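Glycerol kinase, putative (Plasmodium falciparum, PDB 2W40) probably catalyses the ATP-dependent phosphorylation of glycerol to sn-glycerol 3-phosphate, as expected of a glycerol kinase of the FGGY family. Local coordinates at residues C[346-350]-C[491-496]; C[356-360]-C[394-398]; C[382-388]-C[423-427]. Numbering follows the deposited sequence.

Interaction 1 (C[346-350]-C[491-496]); sequences VIFVP and EWNKAV. With EDO (1,2-ethanediol), chain B.
Residues 347-349 form a short extended strand (phi/psi near -127/140 at Ile347 and -90/101 at Val349) that lies against one and a half turns of regular alpha helix, 491-496. The two axes approach to 8.7 Å and cross at -51°; in register, Ile347 CA faces Trp492 CA at 6.8 Å and Val349 CA faces Val496 CA at 6.6 Å. No hydrogen bond joins the segments, and the contact is apolar packing that buries 293 Å². Along the helix, Glu491 comes first: its carbonyl O lies 3.1 Å from Ile347 CD1, placed there by the m,t rotamer of Ile347, and its OE1 accepts a weak hydrogen bond from O2 of an ethanediol (3.4 Å). Trp492, chi1 t and chi2 -104°, swings its ring back to the strand. Its edge meets Phe348 O (CZ3 to O 3.7 Å) and Pro350 CD (from CH2, 3.8 Å), while Ile347 CG2 sits obliquely 3.8 Å from CE3; NE1 is hydrogen-bonded to Glu394. One turn on, Ala495 points at the strand, its CB 3.4 Å from Ile347 CG2 and 4.0 Å from Val349 CG2. Val496 adds CG2 to Val349 CG2 at 4.1 Å. Ile347 directs its side chain to the helix whereas Phe348 turns away, as neighbouring residues of an extended strand do. Strand 347-349 pairs antiparallel with strand 366-371, Phe348 packs on helix 377-403 and on Met371 of the second subunit, and Trp492 stacks on Phe390, so helix 482-500, near the C-terminus, packs on this two-stranded sheet and on helix 377-403 of the C-terminal FGGY domain.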
ATOM      1  N   VAL C 346      -2.465  -4.701  10.034  1.00 11.60           N
ATOM      2  CA  VAL C 346      -1.958  -4.625   8.647  1.00 10.41           C
ATOM      3  C   VAL C 346      -0.862  -5.676   8.438  1.00 10.28           C
ATOM      4  O   VAL C 346       0.023  -5.866   9.320  1.00  9.94           O
ATOM      5  CB  VAL C 346      -1.425  -3.212   8.284  1.00 10.42           C
ATOM      6  CG1 VAL C 346      -0.713  -3.158   6.874  1.00  9.83           C
ATOM      7  CG2 VAL C 346      -2.652  -2.197   8.356  1.00 13.76           C
ATOM      8  N   ILE C 347      -0.884  -6.342   7.277  1.00  8.44           N
ATOM      9  CA  ILE C 347       0.139  -7.256   6.887  1.00  9.34           C
ATOM     10  C   ILE C 347       0.601  -6.831   5.544  1.00  8.44           C
ATOM     11  O   ILE C 347      -0.207  -6.516   4.646  1.00  9.00           O
ATOM     12  CB  ILE C 347      -0.338  -8.747   6.869  1.00  9.55           C
ATOM     13  CG1 ILE C 347      -0.842  -9.140   8.239  1.00 12.13           C
ATOM     14  CG2 ILE C 347       0.711  -9.681   6.264  1.00 10.41           C
ATOM     15  CD1 ILE C 347      -1.595 -10.307   8.318  1.00 16.15           C
ATOM     16  N   PHE C 348       1.883  -6.919   5.369  1.00  8.25           N
ATOM     17  CA  PHE C 348       2.563  -6.545   4.086  1.00  8.52           C
ATOM     18  C   PHE C 348       3.349  -7.762   3.639  1.00 10.52           C
ATOM     19  O   PHE C 348       4.342  -8.103   4.279  1.00 10.44           O
ATOM     20  CB  PHE C 348       3.491  -5.335   4.309  1.00 10.13           C
ATOM     21  CG  PHE C 348       3.906  -4.569   3.058  1.00  7.02           C
ATOM     22  CD1 PHE C 348       4.122  -3.227   3.144  1.00 10.44           C
ATOM     23  CD2 PHE C 348       4.159  -5.162   1.859  1.00 12.69           C
ATOM     24  CE1 PHE C 348       4.557  -2.524   2.078  1.00 11.81           C
ATOM     25  CE2 PHE C 348       4.503  -4.442   0.757  1.00 13.31           C
ATOM     26  CZ  PHE C 348       4.743  -3.101   0.878  1.00 11.18           C
ATOM     27  N   VAL C 349       2.911  -8.393   2.549  1.00  9.42           N
ATOM     28  CA  VAL C 349       3.625  -9.535   2.035  1.00 10.91           C
ATOM     29  C   VAL C 349       4.639  -8.962   1.049  1.00 11.86           C
ATOM     30  O   VAL C 349       4.236  -8.569  -0.015  1.00 13.20           O
ATOM     31  CB  VAL C 349       2.701 -10.601   1.384  1.00 11.37           C
ATOM     32  CG1 VAL C 349       3.510 -11.742   0.779  1.00 11.70           C
ATOM     33  CG2 VAL C 349       1.631 -11.077   2.349  1.00 11.80           C
ATOM     34  N   PRO C 350       5.939  -8.826   1.453  1.00 13.78           N
ATOM     35  CA  PRO C 350       6.928  -8.042   0.681  1.00 15.18           C
ATOM     36  C   PRO C 350       7.486  -8.979  -0.445  1.00 15.71           C
ATOM     37  O   PRO C 350       8.417  -9.857  -0.194  1.00 20.34           O
ATOM     38  CB  PRO C 350       8.036  -7.703   1.730  1.00 16.28           C
ATOM     39  CG  PRO C 350       7.530  -8.232   3.060  1.00 16.37           C
ATOM     40  CD  PRO C 350       6.562  -9.362   2.657  1.00 14.12           C
ATOM     41  N   GLU C 491      -1.922 -15.050  11.133  1.00 15.77           N
ATOM     42  CA  GLU C 491      -2.282 -13.886  10.443  1.00 16.20           C
ATOM     43  C   GLU C 491      -1.422 -13.737   9.174  1.00 14.45           C
ATOM     44  O   GLU C 491      -1.942 -13.413   8.105  1.00 14.97           O
ATOM     45  CB  GLU C 491      -2.183 -12.626  11.262  1.00 17.31           C
ATOM     46  CG  GLU C 491      -3.275 -12.623  12.338  1.00 21.09           C
ATOM     47  CD  GLU C 491      -3.050 -11.686  13.533  1.00 24.34           C
ATOM     48  OE1 GLU C 491      -1.979 -10.970  13.742  1.00 28.87           O
ATOM     49  OE2 GLU C 491      -4.030 -11.704  14.333  1.00 35.13           O
ATOM     50  N   TRP C 492      -0.101 -13.906   9.326  1.00 12.84           N
ATOM     51  CA  TRP C 492       0.790 -13.865   8.199  1.00 11.54           C
ATOM     52  C   TRP C 492       0.433 -14.901   7.138  1.00 10.89           C
ATOM     53  O   TRP C 492       0.287 -14.655   5.915  1.00 11.29           O
ATOM     54  CB  TRP C 492       2.170 -14.123   8.711  1.00 10.66           C
ATOM     55  CG  TRP C 492       3.176 -14.409   7.625  1.00  9.95           C
ATOM     56  CD1 TRP C 492       3.676 -15.639   7.303  1.00  9.30           C
ATOM     57  CD2 TRP C 492       3.732 -13.493   6.667  1.00 11.02           C
ATOM     58  NE1 TRP C 492       4.489 -15.551   6.222  1.00  9.72           N
ATOM     59  CE2 TRP C 492       4.602 -14.238   5.864  1.00  8.92           C
ATOM     60  CE3 TRP C 492       3.673 -12.127   6.497  1.00 11.32           C
ATOM     61  CZ2 TRP C 492       5.337 -13.685   4.815  1.00 10.11           C
ATOM     62  CZ3 TRP C 492       4.429 -11.564   5.463  1.00  9.55           C
ATOM     63  CH2 TRP C 492       5.271 -12.344   4.680  1.00 10.31           C
ATOM     64  N   ASN C 493       0.215 -16.085   7.647  1.00 11.17           N
ATOM     65  CA  ASN C 493      -0.092 -17.249   6.752  1.00 12.34           C
ATOM     66  C   ASN C 493      -1.352 -17.027   5.930  1.00 13.20           C
ATOM     67  O   ASN C 493      -1.387 -17.315   4.748  1.00 14.56           O
ATOM     68  CB  ASN C 493      -0.268 -18.520   7.557  1.00 13.32           C
ATOM     69  CG  ASN C 493       1.008 -19.152   7.995  1.00 14.47           C
ATOM     70  OD1 ASN C 493       2.086 -18.870   7.442  1.00 19.06           O
ATOM     71  ND2 ASN C 493       0.905 -20.035   9.053  1.00 20.49           N
ATOM     72  N   LYS C 494      -2.355 -16.413   6.514  1.00 13.62           N
ATOM     73  CA  LYS C 494      -3.609 -16.154   5.784  1.00 15.26           C
ATOM     74  C   LYS C 494      -3.393 -15.074   4.738  1.00 13.62           C
ATOM     75  O   LYS C 494      -3.897 -15.164   3.632  1.00 13.66           O
ATOM     76  CB  LYS C 494      -4.686 -15.761   6.746  1.00 17.77           C
ATOM     77  CG  LYS C 494      -5.096 -16.909   7.600  1.00 19.46           C
ATOM     78  CD  LYS C 494      -6.355 -16.700   8.326  1.00 23.42           C
ATOM     79  CE  LYS C 494      -6.819 -15.230   8.461  1.00 30.92           C
ATOM     80  NZ  LYS C 494      -6.202 -14.458   9.638  1.00 35.95           N
ATOM     81  N   ALA C 495      -2.606 -14.030   5.050  1.00 12.12           N
ATOM     82  CA  ALA C 495      -2.237 -12.977   4.068  1.00 11.49           C
ATOM     83  C   ALA C 495      -1.400 -13.568   2.949  1.00 10.04           C
ATOM     84  O   ALA C 495      -1.675 -13.329   1.793  1.00 12.06           O
ATOM     85  CB  ALA C 495      -1.417 -11.932   4.799  1.00 10.96           C
ATOM     86  N   VAL C 496      -0.464 -14.463   3.228  1.00 11.22           N
ATOM     87  CA  VAL C 496       0.282 -15.184   2.118  1.00 11.26           C
ATOM     88  C   VAL C 496      -0.655 -16.052   1.255  1.00 11.89           C
ATOM     89  O   VAL C 496      -0.677 -16.015  -0.017  1.00 12.09           O
ATOM     90  CB  VAL C 496       1.462 -15.972   2.649  1.00 13.12           C
ATOM     91  CG1 VAL C 496       2.167 -16.692   1.509  1.00 11.45           C
ATOM     92  CG2 VAL C 496       2.437 -15.022   3.351  1.00 11.51           C
TER
HETATM   93  C1  EDO B1515       1.202  -9.472  12.674  1.00 25.07           C
HETATM   94  O1  EDO B1515       2.324  -9.139  13.527  1.00 19.68           O
HETATM   95  C2  EDO B1515       0.243  -8.263  12.609  1.00 26.91           C
HETATM   96  O2  EDO B1515      -0.327  -7.971  13.923  1.00 32.51           O

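Interaction 2 (C[356-360]-C[394-398]); sequences YAPRW and EIVDS. With EDO (1,2-ethanediol), chain D.
The 356-360 segment is an irregular loop with a cis peptide bond before Pro358, closed by a hydrogen bond from Trp360 N to Tyr356 O (2.7 Å); 394-398 is regular alpha helix. Pro358 CA lies 6.0 Å from Ile395 CA, and the segments bury 266 Å². Pro358 points toward the helix: Pro358 CD is 3.7 Å from Glu394 CB and 4.2 Å from Ile395 CG1, and Pro358 CB is 3.4 Å from Ser398 OG. Ser398 OG is hydrogen-bonded to Cys287 O and to O2 of an ethanediol (2.7 Å), whose O1 donates to Asp397 OD2 (2.8 Å). Ala357 CB packs 4.1 Å from Ile395 CG1. This loop between strands 347-349 and 366-371 docks on helix 377-403 of the FGGY C-terminal region. Arg359, extended (m,t,t), and Glu394 (m,t) form a bidentate, side-on salt bridge: Arg359 NE donates to Glu394 OE1 at 2.9 Å and Arg359 NH2 to Glu394 OE2 at 2.8 Å. Glu394 OE2 also accepts from Trp492 NE1.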
ATOM      1  N   TYR C 356      10.947 -15.860  -2.648  1.00  9.59           N
ATOM      2  CA  TYR C 356      12.107 -16.767  -2.789  1.00  9.18           C
ATOM      3  C   TYR C 356      11.937 -17.883  -1.792  1.00  9.13           C
ATOM      4  O   TYR C 356      10.854 -18.560  -1.806  1.00  9.29           O
ATOM      5  CB  TYR C 356      13.396 -15.960  -2.647  1.00  9.90           C
ATOM      6  CG  TYR C 356      13.606 -14.888  -3.762  1.00 13.73           C
ATOM      7  CD1 TYR C 356      14.601 -14.943  -4.602  1.00 18.98           C
ATOM      8  CD2 TYR C 356      12.735 -13.731  -3.795  1.00 15.10           C
ATOM      9  CE1 TYR C 356      14.713 -13.896  -5.638  1.00 19.07           C
ATOM     10  CE2 TYR C 356      12.790 -12.728  -4.758  1.00 15.61           C
ATOM     11  CZ  TYR C 356      13.832 -12.886  -5.714  1.00 18.25           C
ATOM     12  OH  TYR C 356      14.152 -12.031  -6.717  1.00 17.03           O
ATOM     13  N   ALA C 357      12.957 -18.118  -0.925  1.00  8.13           N
ATOM     14  CA  ALA C 357      12.837 -19.291  -0.077  1.00  8.75           C
ATOM     15  C   ALA C 357      11.767 -19.060   1.027  1.00  8.84           C
ATOM     16  O   ALA C 357      11.702 -17.972   1.594  1.00  9.57           O
ATOM     17  CB  ALA C 357      14.213 -19.723   0.515  1.00  8.69           C
ATOM     18  N   PRO C 358      11.054 -20.129   1.426  1.00  8.06           N
ATOM     19  CA  PRO C 358      11.087 -21.536   0.891  1.00  8.47           C
ATOM     20  C   PRO C 358       9.997 -21.860  -0.127  1.00 10.07           C
ATOM     21  O   PRO C 358       9.972 -22.990  -0.661  1.00 10.15           O
ATOM     22  CB  PRO C 358      10.846 -22.386   2.130  1.00 10.00           C
ATOM     23  CG  PRO C 358       9.965 -21.600   3.005  1.00  9.35           C
ATOM     24  CD  PRO C 358      10.283 -20.120   2.700  1.00  9.10           C
ATOM     25  N   ARG C 359       9.097 -20.900  -0.385  1.00 10.89           N
ATOM     26  CA  ARG C 359       7.914 -21.177  -1.261  1.00 10.66           C
ATOM     27  C   ARG C 359       8.186 -21.099  -2.760  1.00  9.85           C
ATOM     28  O   ARG C 359       7.494 -21.747  -3.553  1.00 11.83           O
ATOM     29  CB  ARG C 359       6.741 -20.277  -0.884  1.00 10.71           C
ATOM     30  CG  ARG C 359       6.364 -20.332   0.617  1.00 12.30           C
ATOM     31  CD  ARG C 359       5.077 -19.604   0.848  1.00 13.90           C
ATOM     32  NE  ARG C 359       4.690 -19.498   2.272  1.00 13.80           N
ATOM     33  CZ  ARG C 359       3.492 -19.652   2.770  1.00 11.62           C
ATOM     34  NH1 ARG C 359       2.503 -20.077   1.980  1.00 17.71           N
ATOM     35  NH2 ARG C 359       3.272 -19.398   4.041  1.00 13.89           N
ATOM     36  N   TRP C 360       9.126 -20.232  -3.130  1.00 10.32           N
ATOM     37  CA  TRP C 360       9.557 -20.119  -4.526  1.00  8.36           C
ATOM     38  C   TRP C 360       8.318 -19.906  -5.451  1.00  9.46           C
ATOM     39  O   TRP C 360       8.009 -20.714  -6.336  1.00 11.82           O
ATOM     40  CB  TRP C 360      10.377 -21.321  -4.964  1.00  8.91           C
ATOM     41  CG  TRP C 360      11.704 -21.303  -4.218  1.00  8.41           C
ATOM     42  CD1 TRP C 360      12.074 -22.134  -3.128  1.00  9.38           C
ATOM     43  CD2 TRP C 360      12.821 -20.402  -4.408  1.00  8.65           C
ATOM     44  NE1 TRP C 360      13.320 -21.804  -2.700  1.00 10.07           N
ATOM     45  CE2 TRP C 360      13.770 -20.699  -3.387  1.00  9.04           C
ATOM     46  CE3 TRP C 360      13.084 -19.333  -5.274  1.00 10.50           C
ATOM     47  CZ2 TRP C 360      14.967 -20.028  -3.290  1.00 10.99           C
ATOM     48  CZ3 TRP C 360      14.260 -18.662  -5.160  1.00 10.18           C
ATOM     49  CH2 TRP C 360      15.192 -19.009  -4.175  1.00 10.86           C
ATOM     50  N   GLU C 394       9.840 -18.852   8.284  1.00 10.04           N
ATOM     51  CA  GLU C 394       9.621 -19.955   7.338  1.00 11.30           C
ATOM     52  C   GLU C 394      10.922 -20.697   6.903  1.00 10.51           C
ATOM     53  O   GLU C 394      10.986 -21.936   6.821  1.00 10.33           O
ATOM     54  CB  GLU C 394       8.822 -19.502   6.096  1.00 12.23           C
ATOM     55  CG  GLU C 394       7.476 -18.983   6.471  1.00 12.00           C
ATOM     56  CD  GLU C 394       6.520 -18.784   5.285  1.00 15.24           C
ATOM     57  OE1 GLU C 394       6.855 -19.129   4.118  1.00 16.93           O
ATOM     58  OE2 GLU C 394       5.365 -18.273   5.548  1.00 17.73           O
ATOM     59  N   ILE C 395      11.941 -19.931   6.630  1.00 10.04           N
ATOM     60  CA  ILE C 395      13.279 -20.400   6.367  1.00  9.67           C
ATOM     61  C   ILE C 395      13.814 -21.224   7.521  1.00 10.21           C
ATOM     62  O   ILE C 395      14.360 -22.319   7.293  1.00 10.47           O
ATOM     63  CB  ILE C 395      14.233 -19.251   5.952  1.00  9.69           C
ATOM     64  CG1 ILE C 395      13.879 -18.780   4.519  1.00 10.35           C
ATOM     65  CG2 ILE C 395      15.714 -19.656   5.997  1.00  9.87           C
ATOM     66  CD1 ILE C 395      14.527 -17.434   4.093  1.00 10.36           C
ATOM     67  N   VAL C 396      13.666 -20.727   8.751  1.00  9.35           N
ATOM     68  CA  VAL C 396      14.195 -21.455   9.928  1.00 10.36           C
ATOM     69  C   VAL C 396      13.479 -22.797  10.085  1.00  9.47           C
ATOM     70  O   VAL C 396      14.063 -23.841  10.398  1.00 11.71           O
ATOM     71  CB  VAL C 396      14.122 -20.621  11.185  1.00 10.08           C
ATOM     72  CG1 VAL C 396      14.458 -21.545  12.469  1.00 10.69           C
ATOM     73  CG2 VAL C 396      15.082 -19.374  10.995  1.00  8.19           C
ATOM     74  N   ASP C 397      12.175 -22.788   9.811  1.00 12.35           N
ATOM     75  CA  ASP C 397      11.428 -24.028   9.880  0.50 12.36           C
ATOM     76  C   ASP C 397      11.939 -25.046   8.841  1.00 13.49           C
ATOM     77  O   ASP C 397      12.064 -26.262   9.153  1.00 13.39           O
ATOM     78  CB  ASP C 397       9.935 -23.784   9.731  0.50 13.46           C
ATOM     79  CG  ASP C 397       9.294 -23.148  10.972  0.50 16.11           C
ATOM     80  OD1 ASP C 397       9.856 -23.221  12.107  0.50 19.79           O
ATOM     81  OD2 ASP C 397       8.223 -22.543  10.791  0.50 21.70           O
ATOM     82  N   SER C 398      12.237 -24.593   7.609  1.00 11.83           N
ATOM     83  CA  SER C 398      12.779 -25.491   6.634  1.00 11.74           C
ATOM     84  C   SER C 398      14.161 -26.038   7.105  1.00 11.34           C
ATOM     85  O   SER C 398      14.484 -27.190   6.906  1.00 13.86           O
ATOM     86  CB  SER C 398      12.887 -24.766   5.260  1.00 10.59           C
ATOM     87  OG  SER C 398      11.619 -24.491   4.728  1.00 12.69           O
TER
HETATM   88  C1  EDO D1516       7.154 -22.927   6.841  1.00 27.36           C
HETATM   89  O1  EDO D1516       7.027 -22.686   8.302  1.00 36.34           O
HETATM   90  C2  EDO D1516       8.565 -23.096   6.229  1.00 22.80           C
HETATM   91  O2  EDO D1516       9.086 -24.352   5.700  1.00 26.01           O

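Interaction 3 (C[382-388]-C[423-427]); sequences RALLEGI and FMQFN. With EDO (1,2-ethanediol), chain B.
Two alpha helices, 382-388 and 423-427, pack with axes 9.8 Å apart and a crossing angle of -45°; Leu385 CA lies 7.3 Å from Phe423 CA, and Glu386 CA 7.5 Å from Phe426 CA. Arg382, all-t through chi3, brings NH2 3.8 Å from Phe426 CD1 and hydrogen-bonds to Glu386 OE2 from NE (2.8 Å) and NH2 (2.9 Å), an i to i+4 salt bridge. Leu385 offers its carbonyl O to the edge of Phe423 (chi1 t, chi2 63°) at CE1, 3.4 Å, and CB to CD1 of that ring at 4.2 Å. Glu386 (m,t) lays CG over the face of Phe426 (chi1 t, chi2 81°), 3.9 Å from the ring centroid, a CH-pi contact; its OE1 takes a 2.6 Å hydrogen bond from ethanediol O1. Ile388 CG2 touches the edge of Phe423 at CZ, 4.0 Å. This is buried helix packing in the actin-like C-terminal FGGY domain, the Ile388 side chain about 6 Å from Gly315, which binds ADP in another structure of this protein (none is bound here).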
ATOM      1  N   ARG C 382       6.219  -0.606   9.339  1.00  9.92           N
ATOM      2  CA  ARG C 382       6.361  -1.687  10.333  1.00  8.07           C
ATOM      3  C   ARG C 382       5.947  -3.019   9.763  1.00  7.75           C
ATOM      4  O   ARG C 382       6.598  -4.006  10.010  1.00  7.35           O
ATOM      5  CB  ARG C 382       5.587  -1.342  11.633  1.00  9.34           C
ATOM      6  CG  ARG C 382       5.730  -2.411  12.651  1.00 10.33           C
ATOM      7  CD  ARG C 382       5.039  -2.157  13.965  1.00 11.78           C
ATOM      8  NE  ARG C 382       5.199  -3.403  14.663  1.00 16.21           N
ATOM      9  CZ  ARG C 382       5.993  -3.661  15.686  1.00 13.41           C
ATOM     10  NH1 ARG C 382       6.595  -2.682  16.375  1.00 14.56           N
ATOM     11  NH2 ARG C 382       6.113  -4.912  16.060  1.00 15.19           N
ATOM     12  N   ALA C 383       4.884  -3.024   8.955  1.00  6.34           N
ATOM     13  CA  ALA C 383       4.322  -4.300   8.475  1.00  6.48           C
ATOM     14  C   ALA C 383       5.388  -4.907   7.495  1.00  6.69           C
ATOM     15  O   ALA C 383       5.601  -6.103   7.408  1.00  8.53           O
ATOM     16  CB  ALA C 383       2.908  -4.062   7.725  1.00  8.16           C
ATOM     17  N   LEU C 384       6.007  -4.024   6.692  1.00  7.25           N
ATOM     18  CA  LEU C 384       7.035  -4.519   5.702  1.00  7.79           C
ATOM     19  C   LEU C 384       8.189  -5.216   6.529  1.00  7.79           C
ATOM     20  O   LEU C 384       8.601  -6.342   6.225  1.00  8.66           O
ATOM     21  CB  LEU C 384       7.579  -3.465   4.776  1.00  8.38           C
ATOM     22  CG  LEU C 384       8.608  -3.976   3.788  1.00 10.45           C
ATOM     23  CD1 LEU C 384       8.460  -3.428   2.366  1.00 12.80           C
ATOM     24  CD2 LEU C 384      10.047  -3.800   4.323  1.00 11.46           C
ATOM     25  N   LEU C 385       8.573  -4.551   7.627  1.00  8.70           N
ATOM     26  CA  LEU C 385       9.672  -5.035   8.481  1.00  8.84           C
ATOM     27  C   LEU C 385       9.274  -6.327   9.151  1.00  7.26           C
ATOM     28  O   LEU C 385      10.006  -7.328   9.145  1.00  7.88           O
ATOM     29  CB  LEU C 385      10.004  -3.948   9.484  1.00 10.06           C
ATOM     30  CG  LEU C 385      10.698  -2.731   8.852  1.00 11.73           C
ATOM     31  CD1 LEU C 385      10.911  -1.686   9.988  1.00 13.81           C
ATOM     32  CD2 LEU C 385      11.995  -3.065   8.132  1.00 13.64           C
ATOM     33  N   GLU C 386       8.028  -6.382   9.623  1.00  7.87           N
ATOM     34  CA  GLU C 386       7.504  -7.616  10.164  1.00  7.97           C
ATOM     35  C   GLU C 386       7.531  -8.725   9.152  1.00  7.53           C
ATOM     36  O   GLU C 386       7.832  -9.872   9.504  1.00  8.73           O
ATOM     37  CB  GLU C 386       6.134  -7.432  10.774  1.00  8.43           C
ATOM     38  CG  GLU C 386       6.029  -6.505  12.016  1.00 10.36           C
ATOM     39  CD  GLU C 386       4.688  -6.653  12.761  1.00 11.56           C
ATOM     40  OE1 GLU C 386       3.735  -7.359  12.258  1.00 12.84           O
ATOM     41  OE2 GLU C 386       4.561  -6.031  13.875  1.00 11.72           O
ATOM     42  N   GLY C 387       7.125  -8.420   7.935  1.00  8.21           N
ATOM     43  CA  GLY C 387       7.190  -9.424   6.841  1.00  8.47           C
ATOM     44  C   GLY C 387       8.569 -10.047   6.587  1.00  8.92           C
ATOM     45  O   GLY C 387       8.672 -11.177   6.160  1.00 11.25           O
ATOM     46  N   ILE C 388       9.647  -9.322   6.894  1.00  8.91           N
ATOM     47  CA  ILE C 388      11.001  -9.907   6.864  1.00  8.99           C
ATOM     48  C   ILE C 388      11.087 -11.049   7.855  1.00  9.72           C
ATOM     49  O   ILE C 388      11.541 -12.159   7.527  1.00 10.23           O
ATOM     50  CB  ILE C 388      12.100  -8.827   7.034  1.00 11.72           C
ATOM     51  CG1 ILE C 388      11.962  -7.670   5.988  1.00 11.19           C
ATOM     52  CG2 ILE C 388      13.531  -9.486   7.073  1.00 10.94           C
ATOM     53  CD1 ILE C 388      12.911  -6.496   6.225  1.00 12.38           C
ATOM     54  N   PHE C 423      13.243  -4.210  16.033  1.00 11.13           N
ATOM     55  CA  PHE C 423      13.233  -5.162  14.899  1.00 11.32           C
ATOM     56  C   PHE C 423      13.867  -6.489  15.240  1.00 11.36           C
ATOM     57  O   PHE C 423      13.248  -7.585  15.031  1.00 11.00           O
ATOM     58  CB  PHE C 423      13.994  -4.515  13.711  1.00 11.53           C
ATOM     59  CG  PHE C 423      14.065  -5.378  12.494  1.00  9.93           C
ATOM     60  CD1 PHE C 423      12.937  -5.777  11.801  1.00 11.74           C
ATOM     61  CD2 PHE C 423      15.294  -5.863  12.056  1.00 11.58           C
ATOM     62  CE1 PHE C 423      13.012  -6.610  10.621  1.00 10.36           C
ATOM     63  CE2 PHE C 423      15.348  -6.693  10.930  1.00 10.71           C
ATOM     64  CZ  PHE C 423      14.219  -7.029  10.188  1.00 13.22           C
ATOM     65  N   MET C 424      15.075  -6.462  15.826  1.00 11.35           N
ATOM     66  CA  MET C 424      15.744  -7.714  16.185  1.00 10.46           C
ATOM     67  C   MET C 424      14.940  -8.481  17.246  1.00  9.50           C
ATOM     68  O   MET C 424      14.865  -9.727  17.234  1.00 10.53           O
ATOM     69  CB  MET C 424      17.153  -7.388  16.635  1.00 12.04           C
ATOM     70  CG  MET C 424      18.099  -6.934  15.525  1.00 12.42           C
ATOM     71  SD  MET C 424      17.898  -7.952  13.924  1.00 17.75           S
ATOM     72  CE  MET C 424      18.666  -9.328  14.548  1.00 14.22           C
ATOM     73  N   GLN C 425      14.293  -7.759  18.177  1.00  9.08           N
ATOM     74  CA  GLN C 425      13.476  -8.427  19.194  1.00  9.65           C
ATOM     75  C   GLN C 425      12.279  -9.157  18.528  1.00 11.30           C
ATOM     76  O   GLN C 425      11.986 -10.276  18.849  1.00 11.13           O
ATOM     77  CB  GLN C 425      13.024  -7.427  20.241  1.00  9.94           C
ATOM     78  CG  GLN C 425      12.279  -8.138  21.378  1.00 10.58           C
ATOM     79  CD  GLN C 425      13.141  -9.160  22.134  1.00 12.51           C
ATOM     80  OE1 GLN C 425      14.109  -8.765  22.767  1.00 16.63           O
ATOM     81  NE2 GLN C 425      12.774 -10.389  22.091  1.00 13.93           N
ATOM     82  N   PHE C 426      11.660  -8.474  17.566  1.00  9.70           N
ATOM     83  CA  PHE C 426      10.529  -9.076  16.815  1.00  9.74           C
ATOM     84  C   PHE C 426      10.997 -10.311  16.043  1.00 10.09           C
ATOM     85  O   PHE C 426      10.310 -11.318  16.025  1.00 10.85           O
ATOM     86  CB  PHE C 426       9.905  -8.068  15.873  1.00  9.93           C
ATOM     87  CG  PHE C 426       8.659  -8.541  15.255  1.00 10.42           C
ATOM     88  CD1 PHE C 426       7.459  -8.491  15.924  1.00 11.08           C
ATOM     89  CD2 PHE C 426       8.627  -9.099  13.986  1.00  9.96           C
ATOM     90  CE1 PHE C 426       6.302  -8.917  15.377  1.00 12.92           C
ATOM     91  CE2 PHE C 426       7.438  -9.556  13.460  1.00 12.39           C
ATOM     92  CZ  PHE C 426       6.294  -9.442  14.148  1.00 12.44           C
ATOM     93  N   ASN C 427      12.169 -10.218  15.410  1.00 10.48           N
ATOM     94  CA  ASN C 427      12.730 -11.401  14.728  1.00  9.57           C
ATOM     95  C   ASN C 427      12.931 -12.562  15.683  1.00  9.56           C
ATOM     96  O   ASN C 427      12.528 -13.685  15.456  1.00 10.14           O
ATOM     97  CB  ASN C 427      14.090 -11.059  14.033  1.00 10.47           C
ATOM     98  CG  ASN C 427      13.907 -10.434  12.655  1.00 11.32           C
ATOM     99  OD1 ASN C 427      14.176 -11.094  11.642  1.00 16.48           O
ATOM    100  ND2 ASN C 427      13.439  -9.190  12.603  1.00 12.63           N
TER
HETATM  101  C1  EDO B1515       1.202  -9.472  12.674  1.00 25.07           C
HETATM  102  O1  EDO B1515       2.324  -9.139  13.527  1.00 19.68           O
HETATM  103  C2  EDO B1515       0.243  -8.263  12.609  1.00 26.91           C
HETATM  104  O2  EDO B1515      -0.327  -7.971  13.923  1.00 32.51           O

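In the fold
All three contacts involve the C-terminal half of the chain. Interactions 1 and 3 are buried, whereas interaction 2 is partly buried. Helix 377-403 supplies one side of interactions 2 and 3 and also touches interaction 1, where Gly387 CA lies against the Trp492 ring and Ala383 against Phe348. Chemistry follows place: interaction 1 is apolar strand-to-helix packing, interaction 3 joins two helices through phenylalanine rings beside a salt bridge internal to one helix, and interaction 2 alone has a salt bridge between its segments. Glu394 couples interactions 1 and 2 by accepting from Trp492 NE1, and one ethanediol lies by both interactions 1 and 3.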